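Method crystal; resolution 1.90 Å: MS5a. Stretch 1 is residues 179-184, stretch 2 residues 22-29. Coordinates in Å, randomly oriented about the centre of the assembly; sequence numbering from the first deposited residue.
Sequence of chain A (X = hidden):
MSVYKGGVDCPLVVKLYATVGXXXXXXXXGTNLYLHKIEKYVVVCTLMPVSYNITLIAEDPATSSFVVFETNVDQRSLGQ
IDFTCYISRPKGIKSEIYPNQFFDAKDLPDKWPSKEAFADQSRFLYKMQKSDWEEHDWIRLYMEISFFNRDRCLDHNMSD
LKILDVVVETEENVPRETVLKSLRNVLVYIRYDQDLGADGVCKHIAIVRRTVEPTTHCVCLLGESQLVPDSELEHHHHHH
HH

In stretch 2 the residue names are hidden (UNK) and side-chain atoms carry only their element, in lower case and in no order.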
ATOM      1  N   VAL A 179       7.097   5.342  12.753  1.00 19.66           N
ATOM      2  CA  VAL A 179       5.850   4.842  12.182  1.00 18.81           C
ATOM      3  C   VAL A 179       5.773   5.156  10.696  1.00 23.56           C
ATOM      4  O   VAL A 179       5.294   4.344   9.895  1.00 21.34           O
ATOM      5  CB  VAL A 179       4.653   5.429  12.949  1.00 19.97           C
ATOM      6  CG1 VAL A 179       3.348   4.918  12.381  1.00 21.48           C
ATOM      7  CG2 VAL A 179       4.748   5.067  14.441  1.00 20.40           C
ATOM      8  N   LEU A 180       6.234   6.340  10.301  1.00 17.97           N
ATOM      9  CA  LEU A 180       6.099   6.794   8.917  1.00 18.61           C
ATOM     10  C   LEU A 180       7.220   6.323   7.998  1.00 24.76           C
ATOM     11  O   LEU A 180       6.984   6.146   6.794  1.00 21.05           O
ATOM     12  CB  LEU A 180       6.046   8.324   8.886  1.00 18.48           C
ATOM     13  CG  LEU A 180       4.776   8.929   9.468  1.00 23.93           C
ATOM     14  CD1 LEU A 180       5.025  10.366   9.963  1.00 23.72           C
ATOM     15  CD2 LEU A 180       3.694   8.899   8.390  1.00 25.41           C
ATOM     16  N   LYS A 181       8.437   6.134   8.517  1.00 22.24           N
ATOM     17  CA  LYS A 181       9.604   5.953   7.658  1.00 23.61           C
ATOM     18  C   LYS A 181      10.208   4.553   7.688  1.00 27.17           C
ATOM     19  O   LYS A 181      11.013   4.236   6.811  1.00 30.85           O
ATOM     20  CB  LYS A 181      10.707   6.966   8.028  1.00 23.65           C
ATOM     21  CG  LYS A 181      10.358   8.425   7.753  1.00 31.46           C
ATOM     22  CD  LYS A 181      11.554   9.335   8.044  1.00 39.29           C
ATOM     23  CE  LYS A 181      11.145  10.796   8.149  1.00 45.32           C
ATOM     24  NZ  LYS A 181      10.670  11.361   6.862  1.00 51.31           N
ATOM     25  N   SER A 182       9.886   3.721   8.670  1.00 22.40           N
ATOM     26  CA  SER A 182      10.464   2.388   8.736  1.00 21.64           C
ATOM     27  C   SER A 182       9.453   1.347   8.276  1.00 24.26           C
ATOM     28  O   SER A 182       8.255   1.464   8.547  1.00 20.33           O
ATOM     29  CB  SER A 182      10.942   2.049  10.144  1.00 30.71           C
ATOM     30  OG  SER A 182       9.866   1.651  10.956  1.00 44.17           O
ATOM     31  N   LEU A 183       9.950   0.309   7.609  1.00 20.32           N
ATOM     32  CA  LEU A 183       9.090  -0.759   7.082  1.00 19.06           C
ATOM     33  C   LEU A 183       8.793  -1.751   8.206  1.00 20.11           C
ATOM     34  O   LEU A 183       9.405  -2.813   8.336  1.00 26.51           O
ATOM     35  CB  LEU A 183       9.757  -1.425   5.886  1.00 18.92           C
ATOM     36  CG  LEU A 183       8.811  -2.341   5.111  1.00 24.01           C
ATOM     37  CD1 LEU A 183       7.729  -1.491   4.495  1.00 22.82           C
ATOM     38  CD2 LEU A 183       9.599  -3.110   4.048  1.00 25.94           C
ATOM     39  N   ARG A 184       7.833  -1.381   9.049  1.00 22.57           N
ATOM     40  CA  ARG A 184       7.426  -2.176  10.192  1.00 19.96           C
ATOM     41  C   ARG A 184       5.928  -2.460  10.121  1.00 20.09           C
ATOM     42  O   ARG A 184       5.207  -1.881   9.304  1.00 21.23           O
ATOM     43  CB  ARG A 184       7.765  -1.446  11.506  1.00 19.83           C
ATOM     44  CG  ARG A 184       7.193  -0.031  11.591  1.00 38.43           C
ATOM     45  CD  ARG A 184       6.753   0.339  13.027  1.00 49.87           C
ATOM     46  NE  ARG A 184       5.720  -0.575  13.510  1.00 59.08           N
ATOM     47  CZ  ARG A 184       5.784  -1.270  14.644  1.00 54.31           C
ATOM     48  NH1 ARG A 184       4.786  -2.092  14.966  1.00 29.84           N
ATOM     49  NH2 ARG A 184       6.832  -1.136  15.457  1.00 53.76           N
ATOM     50  N   UNK A  22       8.521  -0.812  -5.538  1.00 15.61           N
ATOM     51  CA  UNK A  22       9.424   0.314  -5.309  1.00 13.12           C
ATOM     52  C   UNK A  22       9.297   0.842  -3.887  1.00 19.09           C
ATOM     53  O   UNK A  22      10.296   1.259  -3.287  1.00 18.41           O
ATOM     54  c   UNK A  22       9.113   2.150  -8.664  1.00 23.00           C
ATOM     55  c   UNK A  22       9.552   1.057  -7.755  1.00 18.05           C
ATOM     56  c   UNK A  22      11.064   0.893  -7.839  1.00 19.29           C
ATOM     57  c   UNK A  22       9.140   1.419  -6.323  1.00 13.17           C
ATOM     58  N   UNK A  23       8.074   0.825  -3.339  1.00 17.04           N
ATOM     59  CA  UNK A  23       7.836   1.212  -1.946  1.00 15.30           C
ATOM     60  C   UNK A  23       8.631   0.334  -0.980  1.00 15.22           C
ATOM     61  O   UNK A  23       9.288   0.834  -0.057  1.00 17.21           O
ATOM     62  c   UNK A  23       5.031   0.197   0.363  1.00 19.18           C
ATOM     63  c   UNK A  23       6.319   1.126  -1.686  1.00 17.29           C
ATOM     64  n   UNK A  23       4.984   0.552   1.690  1.00 21.86           N
ATOM     65  n   UNK A  23       6.365   1.890   0.732  1.00 20.85           N
ATOM     66  c   UNK A  23       5.801   1.574   1.888  1.00 22.06           C
ATOM     67  c   UNK A  23       5.912   1.029  -0.248  1.00 18.64           C
ATOM     68  N   UNK A  24       8.575  -0.980  -1.164  1.00 13.56           N
ATOM     69  CA  UNK A  24       9.309  -1.887  -0.283  1.00 15.85           C
ATOM     70  C   UNK A  24      10.807  -1.623  -0.364  1.00 16.43           C
ATOM     71  O   UNK A  24      11.478  -1.455   0.663  1.00 16.79           O
ATOM     72  n   UNK A  24      10.117  -6.815   0.517  1.00 18.01           N
ATOM     73  n   UNK A  24      11.629  -7.152  -1.184  1.00 27.75           N
ATOM     74  c   UNK A  24      11.193  -7.426   0.037  1.00 27.67           C
ATOM     75  n   UNK A  24      11.830  -8.328   0.771  1.00 28.56           N
ATOM     76  c   UNK A  24       9.826  -4.396   0.077  1.00 14.71           C
ATOM     77  c   UNK A  24       9.342  -5.806  -0.216  1.00 15.18           C
ATOM     78  c   UNK A  24       8.984  -3.342  -0.656  1.00 14.16           C
ATOM     79  N   UNK A  25      11.338  -1.533  -1.586  1.00 13.76           N
ATOM     80  CA  UNK A  25      12.766  -1.265  -1.772  1.00 19.04           C
ATOM     81  C   UNK A  25      13.169   0.082  -1.183  1.00 16.65           C
ATOM     82  O   UNK A  25      14.138   0.178  -0.422  1.00 17.85           O
ATOM     83  o   UNK A  25      18.648  -0.694  -4.298  1.00 31.35           O
ATOM     84  c   UNK A  25      14.581  -1.142  -3.536  1.00 16.91           C
ATOM     85  c   UNK A  25      15.445  -2.235  -3.472  1.00 21.93           C
ATOM     86  c   UNK A  25      16.803  -2.087  -3.726  1.00 21.81           C
ATOM     87  c   UNK A  25      13.112  -1.305  -3.264  1.00 15.58           C
ATOM     88  c   UNK A  25      15.111   0.106  -3.859  1.00 18.60           C
ATOM     89  c   UNK A  25      17.301  -0.838  -4.044  1.00 21.72           C
ATOM     90  c   UNK A  25      16.465   0.262  -4.112  1.00 23.05           C
ATOM     91  N   UNK A  26      12.444   1.140  -1.544  1.00 15.95           N
ATOM     92  CA  UNK A  26      12.814   2.482  -1.089  1.00 14.23           C
ATOM     93  C   UNK A  26      12.812   2.574   0.428  1.00 17.07           C
ATOM     94  O   UNK A  26      13.670   3.242   1.019  1.00 20.42           O
ATOM     95  n   UNK A  26      11.089   4.266  -3.814  1.00 15.69           N
ATOM     96  c   UNK A  26      12.128   3.845  -3.101  1.00 19.57           C
ATOM     97  o   UNK A  26      13.266   3.731  -3.576  1.00 19.06           O
ATOM     98  c   UNK A  26      11.855   3.528  -1.655  1.00 15.53           C
ATOM     99  N   UNK A  27      11.862   1.920   1.077  1.00 17.96           N
ATOM    100  CA  UNK A  27      11.771   2.010   2.524  1.00 21.58           C
ATOM    101  C   UNK A  27      12.900   1.255   3.189  1.00 24.43           C
ATOM    102  O   UNK A  27      13.451   1.701   4.187  1.00 20.27           O
ATOM    103  c   UNK A  27       9.269   2.342   2.495  1.00 41.00           C
ATOM    104  c   UNK A  27      10.415   1.496   3.001  1.00 22.81           C
ATOM    105 se   UNK A  27       8.724   3.661   3.819  1.00 49.96          SE
ATOM    106  c   UNK A  27       8.194   2.340   5.141  1.00 26.85           C
ATOM    107  N   UNK A  28      13.250   0.104   2.629  1.00 21.53           N
ATOM    108  CA  UNK A  28      14.310  -0.700   3.222  1.00 22.31           C
ATOM    109  C   UNK A  28      15.683  -0.102   2.959  1.00 27.63           C
ATOM    110  O   UNK A  28      16.590  -0.223   3.793  1.00 23.71           O
ATOM    111  c   UNK A  28      13.112  -2.975   3.206  1.00 23.71           C
ATOM    112  c   UNK A  28      14.244  -2.115   2.663  1.00 18.64           C
ATOM    113  c   UNK A  28      12.974  -4.244   2.382  1.00 25.45           C
ATOM    114  c   UNK A  28      13.382  -3.295   4.662  1.00 26.58           C
ATOM    115  N   UNK A  29      15.863   0.528   1.806  1.00 21.36           N
ATOM    116  CA  UNK A  29      17.168   1.007   1.383  1.00 23.99           C
ATOM    117  C   UNK A  29      17.364   2.499   1.613  1.00 25.68           C
ATOM    118  O   UNK A  29      18.487   2.989   1.466  1.00 28.19           O
ATOM    119  o   UNK A  29      18.099  -2.526   1.025  1.00 50.58           O
ATOM    120  c   UNK A  29      17.374   0.696  -0.104  1.00 23.02           C
ATOM    121  c   UNK A  29      17.368  -0.782  -0.413  1.00 32.31           C
ATOM    122  o   UNK A  29      19.601  -1.097   0.314  1.00 44.03           O
ATOM    123  c   UNK A  29      18.432  -1.526   0.360  1.00 45.40           C
TER
HETATM  124  O   HOH W   1      12.713   0.430   6.902  1.00 29.72           O
HETATM  125  O   HOH W   2      13.264   4.278   4.874  1.00 42.80           O

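Position 22 has four side-chain carbons, forked at the second, and lies out of reach of stretch 1. Such a fork on a one-carbon stem is leucine: Leu 22. Its O accepts a helical hydrogen bond from N of position 26, 2.8 Å away.

Position 23 has one carbon and then a five-membered ring of three carbons and two nitrogens. CA-to-CB points sideways, but the ring end comes nearer to stretch 1, where Leu 183 approaches it obliquely. This is the imidazole of His 23. NE2 of His 23 lies 4.4 Å from CD1 of Leu 183.

Position 24 carries three carbons, a nitrogen, and a carbon bearing two more nitrogens. Its aliphatic part touches the side chain of Leu 183. The end group is a guanidinium, so the residue is Arg 24. CG of Arg 24 is 4.2 Å from CD2 of Leu 183. The guanidinium nitrogens find their partners elsewhere in the structure.

Position 25 has one carbon, then a six-carbon ring bearing one oxygen. Its CA-to-CB bond points away, and it makes no contact with stretch 1. This is Tyr 25.

Position 26 has two carbons, the second carrying one oxygen and one nitrogen. It is out of reach. The amide fits Asn 26.

Position 27 has an unbranched chain of two carbons, a selenium and a terminal carbon. CA-to-CB points toward stretch 1. The terminal carbon reaches the backbone oxygen of Ser 182 and the side chain of Leu 183. This is selenomethionine, Met 27. CE of Met 27 sits 3.5 Å from O of Ser 182 and 3.9 Å from CD1 of Leu 183. SE of Met 27 is 4.2 Å from O of Leu 180.

Position 28 again has four carbons forked at the second. CA-to-CB points sideways, but the end comes nearer and touches Leu 183. This is Leu 28. Its CG is 3.6 Å from CD2 of Leu 183.

Position 29 has three carbons, the third carrying two oxygens, and is out of reach. The carboxylate identifies Glu 29.

The contact centres on Leu 183, just past the end of a helix. Its CA-to-CB bond points toward stretch 2, and its side chain meets His 23, Arg 24, Met 27 and Leu 28. No direct hydrogen bond crosses the contact, but two waters bridge it. Water 1 donates to O of Met 27 (3.1 Å) and accepts from N of Leu 183 (2.9 Å). Water 2 donates to O of Met 27 (2.7 Å) and to O of Lys 181 (3.0 Å). Water links between the backbones thus join the apolar packing.

Stretch 2 (22-29) LHRYNMLE
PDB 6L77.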